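Local coordinates for protein P35 antigen (Borrelia burgdorferi, PDB 4ALY) that is an outer surface lipoprotein of the Lyme disease agent and is critical to ensure infection after a tick bite, at residues Arg82-Ile87 with Ser185-Leu189; Arg106-Phe110 with Leu153-Gln158; Leu135-Asn140 with Lys217-Leu221; Asp226-Glu230 with Thr247-Lys251; Thr205-Asp209 with Thr270-Leu275. Numbering follows the deposited sequence.

How the interactions relate
The five contacts run through one all-helical bundle, and three of them are built on the same long helix 200-233: interaction 5 near its start, interaction 3 in its middle and interaction 4 toward its end. Interaction 3 lies closest to the centre of the chain, about 6 Å from it. Interactions 1 and 5 have centres about 12 Å apart and touch, with Lys187 NZ 3.1 Å from Thr272 OG1 in a probable hydrogen bond. At the other end, interactions 2 and 4, centres about 16 Å apart, share a leucine cluster in which Leu156 CD1 lies 3.5 Å from Leu248 CD2. Phe110 joins interaction 2 to interaction 3, its CZ 3.8 Å from Leu135 CD2.

Interaction 1 of 5, residues Arg82-Ile87 with Ser185-Leu189; sequences RSENII and SAKIL
Two alpha-helical segments, 82-87 and 185-189, cross with their N-to-C directions 127° apart (signed crossing angle -127°) and their axes 9.0 Å apart at closest approach. The small pair Ser83 and Ser185 sits at the crossing, with CA atoms 4.5 Å apart, and their size lets the backbones come this near. Arg82 turns the end of its side chain away; its O accepts the helical bond from Ile86 N (3.2 Å). Ser83 points toward the partner helix: its O is 3.5 Å from Ser185 CB, its CB is 3.8 Å from Leu189 CG, and its OG is 3.6 Å from Ile188 CG2. Both serines adopt the m rotamer and turn their hydroxyls back to their own helices, Ser83 OG bonding to Ile79 O and Ser185 OG to Met181 O, so the interface between them is van der Waals packing. Glu84, with chi1 t and chi2 p, brings OE1 to 3.4 Å from Leu189 CD2 at the margin. Ile86 places CB 3.6 Å from Ser185 OG. Ile87, m at both chi angles, lays CG1 3.8 Å from Leu189 CD1 and CD1 4.4 Å from Ala186 CB. The contact joins helix 70-95 to helix 163-189; Phe210 of helix 200-233 packs on Ser83, Ser185 and Ile188, and Leu275 of helix 254-275 lies against Ile188.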
# COMPACT_ATOMS: atom_id res chain seq x y z
N ARG A 82 -8.14 -2.85 -15.56
CA ARG A 82 -7.26 -2.55 -14.46
C ARG A 82 -7.91 -1.67 -13.35
O ARG A 82 -7.87 -2.06 -12.17
CB ARG A 82 -5.89 -2.04 -14.93
CG ARG A 82 -4.94 -3.18 -15.31
CD ARG A 82 -3.60 -2.75 -15.96
NE ARG A 82 -2.49 -2.74 -14.99
CZ ARG A 82 -1.38 -3.48 -15.07
NH1 ARG A 82 -1.21 -4.29 -16.12
NH2 ARG A 82 -0.43 -3.41 -14.13
N SER A 83 -8.57 -0.56 -13.71
CA SER A 83 -9.33 0.30 -12.75
C SER A 83 -10.57 -0.37 -12.12
O SER A 83 -10.90 -0.14 -10.94
CB SER A 83 -9.83 1.61 -13.40
OG SER A 83 -8.78 2.39 -13.89
N GLU A 84 -11.26 -1.18 -12.91
CA GLU A 84 -12.42 -1.89 -12.42
C GLU A 84 -11.93 -2.91 -11.43
O GLU A 84 -12.42 -2.92 -10.32
CB GLU A 84 -13.19 -2.58 -13.55
CG GLU A 84 -14.64 -2.82 -13.23
CD GLU A 84 -15.42 -1.52 -13.05
OE1 GLU A 84 -15.41 -0.70 -14.01
OE2 GLU A 84 -16.05 -1.33 -11.98
N ASN A 85 -10.95 -3.73 -11.82
CA ASN A 85 -10.39 -4.77 -10.94
C ASN A 85 -9.93 -4.27 -9.53
O ASN A 85 -10.23 -4.91 -8.50
CB ASN A 85 -9.32 -5.57 -11.67
CG ASN A 85 -8.84 -6.77 -10.89
OD1 ASN A 85 -9.63 -7.61 -10.43
ND2 ASN A 85 -7.52 -6.88 -10.74
N ILE A 86 -9.34 -3.07 -9.47
CA ILE A 86 -8.87 -2.53 -8.23
C ILE A 86 -10.01 -2.11 -7.33
O ILE A 86 -9.97 -2.37 -6.11
CB ILE A 86 -7.83 -1.43 -8.46
CG1 ILE A 86 -6.52 -2.12 -8.88
CG2 ILE A 86 -7.62 -0.54 -7.24
CD1 ILE A 86 -5.54 -1.16 -9.50
N ILE A 87 -11.02 -1.47 -7.89
CA ILE A 87 -12.22 -1.14 -7.13
C ILE A 87 -13.00 -2.41 -6.69
O ILE A 87 -13.48 -2.46 -5.56
CB ILE A 87 -13.07 -0.05 -7.82
CG1 ILE A 87 -12.22 1.20 -8.04
CG2 ILE A 87 -14.36 0.32 -7.04
CD1 ILE A 87 -11.98 2.06 -6.79
N SER A 185 -7.74 4.68 -9.58
CA SER A 185 -8.80 3.95 -10.26
C SER A 185 -10.15 4.66 -10.15
O SER A 185 -10.94 4.61 -11.08
CB SER A 185 -8.91 2.51 -9.76
OG SER A 185 -7.70 1.83 -9.92
N ALA A 186 -10.40 5.32 -9.02
CA ALA A 186 -11.65 6.06 -8.81
C ALA A 186 -11.65 7.31 -9.68
O ALA A 186 -12.67 7.62 -10.30
CB ALA A 186 -11.85 6.42 -7.32
N LYS A 187 -10.51 8.02 -9.73
CA LYS A 187 -10.35 9.13 -10.67
C LYS A 187 -10.72 8.76 -12.11
O LYS A 187 -11.51 9.45 -12.73
CB LYS A 187 -8.93 9.72 -10.60
CG LYS A 187 -8.84 10.76 -9.50
CD LYS A 187 -7.43 11.25 -9.25
CE LYS A 187 -7.61 12.49 -8.37
NZ LYS A 187 -6.43 12.88 -7.55
N ILE A 188 -10.16 7.67 -12.62
CA ILE A 188 -10.32 7.25 -14.01
C ILE A 188 -11.76 6.84 -14.29
O ILE A 188 -12.34 7.32 -15.27
CB ILE A 188 -9.37 6.06 -14.37
CG1 ILE A 188 -7.91 6.53 -14.42
CG2 ILE A 188 -9.83 5.33 -15.66
CD1 ILE A 188 -6.96 5.41 -14.77
N LEU A 189 -12.31 5.95 -13.46
CA LEU A 189 -13.70 5.49 -13.59
C LEU A 189 -14.73 6.61 -13.42
O LEU A 189 -15.82 6.56 -13.99
CB LEU A 189 -14.00 4.39 -12.59
CG LEU A 189 -13.31 3.03 -12.67
CD1 LEU A 189 -13.68 2.27 -11.40
CD2 LEU A 189 -13.70 2.22 -13.91

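Interaction 2 of 5, residues Arg106-Phe110 with Leu153-Gln158; sequences RAEIF and LSKLSQ
A short helix, 106-110, packs across the C-terminal turns of helix 143-157 in this all-helical lipoprotein. The segment axes approach to 8.4 Å and cross at 67°, and the register pairs Glu108 with Ser154 (CA-CA 5.4 Å) and Ile109 with Ser157 (5.8 Å). The short helix contains a wider pi-type turn, with Glu108 at phi/psi -115/-11° and Ile109 at -120/-73°, whereas 153-157 is helical with ordinary alpha angles. Along the second segment, Leu153 offers CB to Ile109 CD1 at 3.9 Å; Ile109 is m,t, which carries its CD1 toward the partner even though its CA-to-CB bond points sideways. Ser154 bonds through OG to Gly150 O in its own helix. The same OG lies 3.6 Å from both Glu108 CB and Ile109 CD1, and accepts a bond from a water (2.7 Å from that OG) that in turn accepts from Glu108 N at 2.9 Å. Val166 and Leu170 of helix 163-189 also pack on Ile109. Ser157 is t, pointing toward the short helix and sealing the crossing by a direct bond to its main chain. Gln158, at the end of the segment, carries its amide to the exposed margin beside the Glu108 carboxylate without a hydrogen bond to it. The main link is a very short one: Ser157 OG donates to Glu108 O across 2.5 Å.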
# COMPACT_ATOMS: atom_id res chain seq x y z
N ARG A 106 -3.08 -5.54 16.64
CA ARG A 106 -3.59 -4.44 17.40
C ARG A 106 -2.86 -4.22 18.75
O ARG A 106 -2.58 -3.06 19.07
CB ARG A 106 -5.06 -4.63 17.64
CG ARG A 106 -5.54 -3.80 18.79
CD ARG A 106 -6.93 -4.25 19.17
NE ARG A 106 -7.76 -3.10 19.42
CZ ARG A 106 -9.04 -3.01 19.05
NH1 ARG A 106 -9.68 -4.01 18.42
NH2 ARG A 106 -9.65 -1.86 19.31
N ALA A 107 -2.55 -5.27 19.51
CA ALA A 107 -2.03 -5.08 20.90
C ALA A 107 -0.73 -4.30 20.94
O ALA A 107 -0.55 -3.53 21.86
CB ALA A 107 -1.87 -6.43 21.65
N GLU A 108 0.19 -4.53 19.96
CA GLU A 108 1.55 -3.94 19.99
C GLU A 108 1.87 -2.98 18.91
O GLU A 108 2.96 -2.35 18.95
CB GLU A 108 2.64 -4.99 19.84
CG GLU A 108 2.42 -6.29 20.57
CD GLU A 108 2.52 -6.14 22.05
OE1 GLU A 108 2.69 -4.98 22.54
OE2 GLU A 108 2.42 -7.19 22.71
N ILE A 109 1.01 -2.89 17.89
CA ILE A 109 1.28 -1.96 16.80
C ILE A 109 0.13 -0.99 16.73
O ILE A 109 0.28 0.17 17.13
CB ILE A 109 1.50 -2.71 15.46
CG1 ILE A 109 2.40 -3.92 15.68
CG2 ILE A 109 2.05 -1.79 14.35
CD1 ILE A 109 2.66 -4.78 14.45
N PHE A 110 -1.05 -1.43 16.25
CA PHE A 110 -2.02 -0.42 15.82
C PHE A 110 -2.44 0.43 17.02
O PHE A 110 -2.70 1.64 16.95
CB PHE A 110 -3.23 -1.04 15.14
CG PHE A 110 -2.92 -1.78 13.86
CD1 PHE A 110 -1.84 -1.44 13.07
CD2 PHE A 110 -3.80 -2.77 13.41
CE1 PHE A 110 -1.60 -2.09 11.86
CE2 PHE A 110 -3.60 -3.41 12.18
CZ PHE A 110 -2.50 -3.08 11.40
N LEU A 153 6.74 -7.71 13.36
CA LEU A 153 6.80 -6.28 13.49
C LEU A 153 6.39 -5.86 14.90
O LEU A 153 6.79 -4.83 15.36
CB LEU A 153 5.93 -5.58 12.46
CG LEU A 153 6.37 -5.60 10.99
CD1 LEU A 153 5.39 -4.82 10.10
CD2 LEU A 153 7.81 -5.18 10.74
N SER A 154 5.62 -6.69 15.59
CA SER A 154 5.22 -6.43 16.95
C SER A 154 6.44 -6.56 17.84
O SER A 154 6.47 -5.99 18.96
CB SER A 154 4.26 -7.50 17.43
OG SER A 154 2.95 -7.23 17.02
N LYS A 155 7.43 -7.33 17.41
CA LYS A 155 8.60 -7.50 18.27
C LYS A 155 9.35 -6.17 18.28
O LYS A 155 9.80 -5.74 19.33
CB LYS A 155 9.47 -8.65 17.84
CG LYS A 155 8.84 -10.01 18.13
CD LYS A 155 9.90 -11.09 18.03
CE LYS A 155 9.56 -12.24 18.96
NZ LYS A 155 10.33 -13.42 18.50
N LEU A 156 9.40 -5.49 17.11
CA LEU A 156 10.01 -4.18 16.97
C LEU A 156 9.16 -3.07 17.58
O LEU A 156 9.68 -2.16 18.20
CB LEU A 156 10.21 -3.84 15.50
CG LEU A 156 11.30 -4.56 14.73
CD1 LEU A 156 11.20 -4.28 13.21
CD2 LEU A 156 12.69 -4.22 15.33
N SER A 157 7.86 -3.12 17.38
CA SER A 157 7.00 -2.05 17.88
C SER A 157 6.99 -2.00 19.44
O SER A 157 6.77 -0.95 20.06
CB SER A 157 5.60 -2.21 17.28
OG SER A 157 4.72 -1.13 17.66
N GLN A 158 7.29 -3.14 20.08
CA GLN A 158 7.47 -3.19 21.54
C GLN A 158 8.67 -2.33 22.06
O GLN A 158 8.88 -2.16 23.28
CB GLN A 158 7.58 -4.66 21.97
CG GLN A 158 6.24 -5.39 21.92
CD GLN A 158 6.28 -6.83 22.38
OE1 GLN A 158 6.75 -7.71 21.68
NE2 GLN A 158 5.76 -7.07 23.55
O HOH W 1 0.47 -6.77 18.10

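Interaction 3 of 5, residues Leu135-Asn140 with Lys217-Leu221; sequences LYTSLN and KEKWL. With SO4 (sulfate ion), chain D.
The end of helix 129-137 meets helix 200-233 through a Schellman motif, in which Asn140, at positive phi (59/19°), is the C-prime residue: Phe141 N reaches Tyr136 O, and Asn140 N reaches Thr137 O at 2.7 Å. A type I turn spans Thr137 to Asn140, and the CA register pairs Ser138 with Lys217 (6.9 Å) and Leu139 with Leu221 (6.2 Å). Thr137 O also accepts from Lys217 NZ at 3.1 Å; the extended all-t lysine has a further hydrogen bond to Gln178 OE1. Ser138, chi1 p, works as a relay: its OG donates to Leu135 O at 2.7 Å and accepts at the ring edge from Trp220 NE1 at 3.0 Å, so the buried indole nitrogen is satisfied. Asn140 ND2 makes a weak bond to sulfate O3 (3.0 Å), the ion probably coming from the crystallisation liquor. Apolar packing surrounds these bonds, with Leu139 CD2 4.2 Å from Trp220 CE2 and 4.3 Å from Leu221 CD2, and Leu135 CD1 4.4 Å from Trp220 CZ2. In the bundle, helix 163-189 packs on Trp220 through Thr169 and Arg173, helix 143-157 meets Leu139 through Ile146 and Leu149, and Phe110 of helix 106-110 rests on Leu135.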
# COMPACT_ATOMS: atom_id res chain seq x y z
N LEU A 135 -4.36 -1.20 4.05
CA LEU A 135 -3.12 -1.84 4.38
C LEU A 135 -3.19 -3.38 4.10
O LEU A 135 -2.22 -3.97 3.60
CB LEU A 135 -2.80 -1.58 5.83
CG LEU A 135 -1.56 -2.26 6.38
CD1 LEU A 135 -0.29 -1.82 5.61
CD2 LEU A 135 -1.50 -1.89 7.89
N TYR A 136 -4.31 -4.03 4.45
CA TYR A 136 -4.42 -5.49 4.32
C TYR A 136 -4.46 -5.86 2.83
O TYR A 136 -3.80 -6.81 2.40
CB TYR A 136 -5.70 -6.02 5.02
CG TYR A 136 -5.87 -5.71 6.49
CD1 TYR A 136 -4.77 -5.64 7.36
CD2 TYR A 136 -7.13 -5.50 7.03
CE1 TYR A 136 -4.93 -5.40 8.72
CE2 TYR A 136 -7.31 -5.20 8.37
CZ TYR A 136 -6.19 -5.19 9.23
OH TYR A 136 -6.35 -4.94 10.60
N THR A 137 -5.22 -5.10 2.06
CA THR A 137 -5.26 -5.22 0.63
C THR A 137 -3.87 -5.05 0.01
O THR A 137 -3.57 -5.71 -1.00
CB THR A 137 -6.24 -4.19 0.06
OG1 THR A 137 -7.52 -4.45 0.63
CG2 THR A 137 -6.38 -4.28 -1.41
N SER A 138 -2.98 -4.26 0.65
CA SER A 138 -1.68 -3.96 0.05
C SER A 138 -0.83 -5.19 0.10
O SER A 138 0.22 -5.29 -0.55
CB SER A 138 -1.01 -2.76 0.74
OG SER A 138 -0.32 -3.12 1.93
N LEU A 139 -1.27 -6.13 0.92
CA LEU A 139 -0.57 -7.41 1.05
C LEU A 139 -1.53 -8.47 0.43
O LEU A 139 -1.58 -9.63 0.90
CB LEU A 139 -0.25 -7.68 2.56
CG LEU A 139 0.90 -6.89 3.21
CD1 LEU A 139 0.92 -6.72 4.76
CD2 LEU A 139 2.21 -7.45 2.67
N ASN A 140 -2.36 -8.03 -0.53
CA ASN A 140 -3.30 -8.96 -1.21
C ASN A 140 -4.31 -9.67 -0.30
O ASN A 140 -4.85 -10.70 -0.64
CB ASN A 140 -2.53 -10.00 -2.06
CG ASN A 140 -1.83 -9.37 -3.27
OD1 ASN A 140 -2.14 -8.28 -3.68
ND2 ASN A 140 -0.90 -10.07 -3.82
N LYS A 217 3.93 -2.12 -5.55
CA LYS A 217 3.26 -3.15 -4.72
C LYS A 217 4.07 -4.43 -4.70
O LYS A 217 4.26 -5.05 -3.64
CB LYS A 217 1.89 -3.48 -5.27
CG LYS A 217 1.11 -4.42 -4.36
CD LYS A 217 -0.38 -4.39 -4.61
CE LYS A 217 -1.11 -5.33 -3.66
NZ LYS A 217 -2.57 -5.00 -3.81
N GLU A 218 4.54 -4.85 -5.87
CA GLU A 218 5.20 -6.16 -6.00
C GLU A 218 6.47 -6.21 -5.19
O GLU A 218 6.82 -7.23 -4.65
CB GLU A 218 5.52 -6.46 -7.46
CG GLU A 218 5.78 -7.91 -7.72
CD GLU A 218 4.54 -8.72 -7.44
OE1 GLU A 218 3.44 -8.25 -7.86
OE2 GLU A 218 4.69 -9.80 -6.78
N LYS A 219 7.16 -5.09 -5.08
CA LYS A 219 8.40 -5.10 -4.35
C LYS A 219 8.10 -5.04 -2.84
O LYS A 219 8.84 -5.59 -2.04
CB LYS A 219 9.28 -3.93 -4.81
CG LYS A 219 10.70 -4.11 -4.35
CD LYS A 219 11.41 -2.78 -4.31
CE LYS A 219 12.84 -2.97 -3.81
NZ LYS A 219 13.43 -1.62 -3.64
N TRP A 220 7.00 -4.39 -2.47
CA TRP A 220 6.46 -4.42 -1.09
C TRP A 220 6.06 -5.82 -0.73
O TRP A 220 6.33 -6.29 0.37
CB TRP A 220 5.30 -3.44 -0.97
CG TRP A 220 4.40 -3.55 0.24
CD1 TRP A 220 3.07 -3.88 0.26
CD2 TRP A 220 4.74 -3.26 1.65
NE1 TRP A 220 2.57 -3.82 1.54
CE2 TRP A 220 3.53 -3.49 2.41
CE3 TRP A 220 5.91 -2.86 2.33
CZ2 TRP A 220 3.49 -3.30 3.80
CZ3 TRP A 220 5.86 -2.67 3.73
CH2 TRP A 220 4.69 -2.90 4.45
N LEU A 221 5.47 -6.53 -1.68
CA LEU A 221 5.08 -7.92 -1.41
C LEU A 221 6.30 -8.78 -1.27
O LEU A 221 6.37 -9.64 -0.38
CB LEU A 221 4.15 -8.49 -2.50
CG LEU A 221 2.71 -7.92 -2.64
CD1 LEU A 221 2.08 -8.23 -4.00
CD2 LEU A 221 1.85 -8.48 -1.51
S SO4 D . -1.24 -13.90 -2.77
O1 SO4 D . -2.35 -14.11 -1.81
O2 SO4 D . -0.02 -13.38 -2.08
O3 SO4 D . -1.69 -12.97 -3.83
O4 SO4 D . -0.95 -15.20 -3.41

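Interaction 4 of 5, residues Asp226-Glu230 with Thr247-Lys251; sequences DLIDE and TLRSK
A salt bridge, Glu230 OE2 to Lys251 NZ at 2.8 Å, ties helix 200-233 to the residue just past helix 241-250, within the helical bundle. The other carboxylate oxygen of Glu230, OE1, accepts a weak hydrogen bond from Thr247 OG1 at 3.3 Å, so the acid spans one turn of the partner. Glu230 reaches out with chi1 m and chi2 t, while Lys251, at phi/psi -101/0°, begins from chi1 m and curls at chi4 (m) to bring its ammonium back; Asp226 CB lies 4.0 Å from that NZ. Ser250 OG donates a hydrogen bond to Thr247 O within its own segment at 2.7 Å. Beneath the polar pair both helices present leucines with chi1 t and chi2 p, Leu227 and Leu248, whose CA atoms are 7.2 Å apart. They extend the apolar layer toward Leu149, Leu153 and Leu156 of helix 143-157. Leu227 CD1 stands 3.7 Å from Thr247 OG1, and Leu227 CD2 meets Leu248 CD1 at 4.2 Å.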
# COMPACT_ATOMS: atom_id res chain seq x y z
N ASP A 226 10.34 -11.76 2.17
CA ASP A 226 11.74 -12.08 2.48
C ASP A 226 12.02 -11.86 3.95
O ASP A 226 12.80 -12.62 4.58
CB ASP A 226 12.76 -11.28 1.63
CG ASP A 226 12.67 -11.61 0.13
OD1 ASP A 226 12.30 -12.72 -0.27
OD2 ASP A 226 12.99 -10.74 -0.68
N LEU A 227 11.34 -10.85 4.50
CA LEU A 227 11.50 -10.52 5.91
C LEU A 227 10.98 -11.71 6.74
O LEU A 227 11.66 -12.16 7.65
CB LEU A 227 10.76 -9.23 6.26
CG LEU A 227 10.82 -8.98 7.78
CD1 LEU A 227 12.31 -8.88 8.21
CD2 LEU A 227 9.97 -7.78 8.21
N ILE A 228 9.80 -12.23 6.38
CA ILE A 228 9.18 -13.38 7.02
C ILE A 228 10.16 -14.58 6.92
O ILE A 228 10.40 -15.26 7.93
CB ILE A 228 7.82 -13.70 6.32
CG1 ILE A 228 6.74 -12.62 6.63
CG2 ILE A 228 7.31 -15.13 6.60
CD1 ILE A 228 5.35 -12.93 6.02
N ASP A 229 10.73 -14.82 5.74
CA ASP A 229 11.70 -15.94 5.56
C ASP A 229 12.94 -15.70 6.37
O ASP A 229 13.32 -16.60 7.07
CB ASP A 229 12.12 -16.20 4.09
CG ASP A 229 10.95 -16.59 3.20
OD1 ASP A 229 10.01 -17.30 3.65
OD2 ASP A 229 10.94 -16.18 2.02
N GLU A 230 13.58 -14.53 6.28
CA GLU A 230 14.79 -14.24 7.06
C GLU A 230 14.50 -14.44 8.54
O GLU A 230 15.24 -15.11 9.22
CB GLU A 230 15.31 -12.84 6.75
CG GLU A 230 15.53 -12.60 5.25
CD GLU A 230 15.53 -11.12 4.80
OE1 GLU A 230 15.57 -10.18 5.63
OE2 GLU A 230 15.50 -10.89 3.57
N THR A 247 17.56 -5.44 9.97
CA THR A 247 17.08 -6.07 8.77
C THR A 247 15.86 -5.45 8.13
O THR A 247 15.82 -5.32 6.91
CB THR A 247 17.13 -7.60 8.78
OG1 THR A 247 15.93 -8.13 8.23
CG2 THR A 247 17.44 -8.10 10.09
N LEU A 248 14.93 -4.95 8.92
CA LEU A 248 13.84 -4.13 8.39
C LEU A 248 14.35 -2.87 7.62
O LEU A 248 13.85 -2.57 6.52
CB LEU A 248 12.87 -3.74 9.53
CG LEU A 248 11.60 -2.92 9.09
CD1 LEU A 248 10.83 -3.68 7.97
CD2 LEU A 248 10.68 -2.47 10.24
N ARG A 249 15.29 -2.14 8.23
CA ARG A 249 15.99 -0.96 7.67
C ARG A 249 16.66 -1.26 6.33
O ARG A 249 16.61 -0.47 5.42
CB ARG A 249 17.12 -0.58 8.64
CG ARG A 249 17.55 0.89 8.78
CD ARG A 249 17.29 1.77 7.59
NE ARG A 249 16.15 2.73 7.66
CZ ARG A 249 15.69 3.37 8.73
NH1 ARG A 249 16.22 3.17 9.91
NH2 ARG A 249 14.70 4.22 8.62
N SER A 250 17.27 -2.42 6.18
CA SER A 250 17.97 -2.66 4.92
C SER A 250 17.08 -2.58 3.66
O SER A 250 17.56 -2.24 2.56
CB SER A 250 18.78 -3.98 5.01
OG SER A 250 17.95 -5.07 5.31
N LYS A 251 15.79 -2.86 3.82
CA LYS A 251 14.83 -2.83 2.71
C LYS A 251 14.03 -1.55 2.74
O LYS A 251 13.14 -1.32 1.91
CB LYS A 251 13.88 -4.03 2.79
CG LYS A 251 14.62 -5.36 2.83
CD LYS A 251 14.02 -6.25 3.92
CE LYS A 251 14.72 -7.62 4.03
NZ LYS A 251 15.14 -8.20 2.72

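Interaction 5 of 5, residues Thr205-Asp209 with Thr270-Leu275; sequences TLYND and TTTNIL
Leu206 points from helix 200-233 onto the last turns of helix 254-275, its CD1 4.2 Å from Ile274 CG2 and 4.4 Å from Leu275 CD2. Its chi angles, 100° and -140°, lie between the usual wells. The two alpha-helical segments run nearly antiparallel, 157° between directions (signed -157°), with axes 10.7 Å apart at closest approach and Leu206 and Thr271 the closest CA pair (6.7 Å). One turn apart, Thr205 and Asp209 also point toward the partner helix. Thr205, chi1 m, sets CG2 3.8 Å from both Thr270 CG2 and Ile274 CD1, while Asp209 OD2 lies 3.5 Å from Thr270 CG2. Ile274 (m,t) enters between Thr205 and Leu206. The threonine hydroxyls look back into their own helix, Thr270 OG1 to Asp266 O and Thr271 OG1 to Leu267 O, so that Thr270 meets the other segment through its methyl group. The join is therefore side-chain packing at wide axis spacing, with 230 Å² buried. Ile188 of helix 163-189 packs on Leu206, as does Ile79 of helix 70-95, while Ile184 and Lys187 of helix 163-189 pack on Thr271, placing this antiparallel pair beside two further helices of the bundle.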
# COMPACT_ATOMS: atom_id res chain seq x y z
N THR A 205 0.41 6.85 -20.75
CA THR A 205 1.02 7.19 -19.51
C THR A 205 0.15 6.64 -18.38
O THR A 205 0.63 5.94 -17.46
CB THR A 205 1.23 8.71 -19.38
OG1 THR A 205 2.37 9.06 -20.16
CG2 THR A 205 1.50 9.12 -17.90
N LEU A 206 -1.15 6.87 -18.49
CA LEU A 206 -2.00 6.41 -17.41
C LEU A 206 -2.00 4.88 -17.34
O LEU A 206 -1.92 4.28 -16.26
CB LEU A 206 -3.37 7.16 -17.37
CG LEU A 206 -4.70 6.70 -17.89
CD1 LEU A 206 -5.47 7.84 -18.56
CD2 LEU A 206 -4.47 5.57 -18.85
N TYR A 207 -1.88 4.27 -18.50
CA TYR A 207 -1.68 2.83 -18.54
C TYR A 207 -0.29 2.41 -18.01
O TYR A 207 -0.17 1.41 -17.28
CB TYR A 207 -1.94 2.31 -19.93
CG TYR A 207 -1.58 0.86 -20.01
CD1 TYR A 207 -2.48 -0.16 -19.56
CD2 TYR A 207 -0.33 0.49 -20.44
CE1 TYR A 207 -2.10 -1.50 -19.62
CE2 TYR A 207 0.04 -0.82 -20.49
CZ TYR A 207 -0.83 -1.80 -20.09
OH TYR A 207 -0.34 -3.06 -20.18
N ASN A 208 0.75 3.15 -18.38
CA ASN A 208 2.06 2.95 -17.79
C ASN A 208 2.09 3.27 -16.28
O ASN A 208 2.77 2.59 -15.52
CB ASN A 208 3.13 3.72 -18.57
CG ASN A 208 3.42 3.09 -19.94
OD1 ASN A 208 3.47 1.86 -20.08
ND2 ASN A 208 3.58 3.93 -20.96
N ASP A 209 1.34 4.29 -15.85
CA ASP A 209 1.23 4.57 -14.44
C ASP A 209 0.80 3.30 -13.65
O ASP A 209 1.44 2.94 -12.66
CB ASP A 209 0.32 5.77 -14.24
CG ASP A 209 1.04 7.11 -14.60
OD1 ASP A 209 2.23 7.06 -15.00
OD2 ASP A 209 0.44 8.22 -14.43
N THR A 270 -0.13 13.49 -11.96
CA THR A 270 -0.25 13.17 -13.38
C THR A 270 -1.68 12.73 -13.82
O THR A 270 -2.19 13.13 -14.89
CB THR A 270 0.80 12.14 -13.75
OG1 THR A 270 2.06 12.75 -13.53
CG2 THR A 270 0.70 11.67 -15.22
N THR A 271 -2.33 11.95 -12.96
CA THR A 271 -3.61 11.41 -13.27
C THR A 271 -4.63 12.53 -13.28
O THR A 271 -5.50 12.57 -14.15
CB THR A 271 -4.00 10.34 -12.23
OG1 THR A 271 -3.01 9.31 -12.26
CG2 THR A 271 -5.34 9.77 -12.57
N THR A 272 -4.53 13.44 -12.31
CA THR A 272 -5.47 14.55 -12.26
C THR A 272 -5.25 15.42 -13.48
O THR A 272 -6.25 15.90 -14.06
CB THR A 272 -5.30 15.42 -11.00
OG1 THR A 272 -5.21 14.56 -9.85
CG2 THR A 272 -6.48 16.41 -10.85
N ASN A 273 -3.97 15.63 -13.84
CA ASN A 273 -3.56 16.54 -14.93
C ASN A 273 -4.09 15.96 -16.24
O ASN A 273 -4.86 16.60 -16.94
CB ASN A 273 -2.03 16.68 -15.07
CG ASN A 273 -1.33 17.36 -13.89
OD1 ASN A 273 -1.92 18.09 -13.09
ND2 ASN A 273 -0.03 17.13 -13.79
N ILE A 274 -3.73 14.71 -16.54
CA ILE A 274 -4.30 14.04 -17.71
C ILE A 274 -5.84 14.07 -17.74
O ILE A 274 -6.41 14.12 -18.81
CB ILE A 274 -3.82 12.60 -17.87
CG1 ILE A 274 -2.32 12.57 -18.18
CG2 ILE A 274 -4.61 11.90 -18.97
CD1 ILE A 274 -1.66 11.24 -17.85
N LEU A 275 -6.49 14.06 -16.57
CA LEU A 275 -7.98 13.97 -16.51
C LEU A 275 -8.75 15.32 -16.37
O LEU A 275 -9.94 15.41 -16.67
CB LEU A 275 -8.42 12.93 -15.43
CG LEU A 275 -7.92 11.47 -15.54
CD1 LEU A 275 -8.45 10.61 -14.41
CD2 LEU A 275 -8.21 10.83 -16.90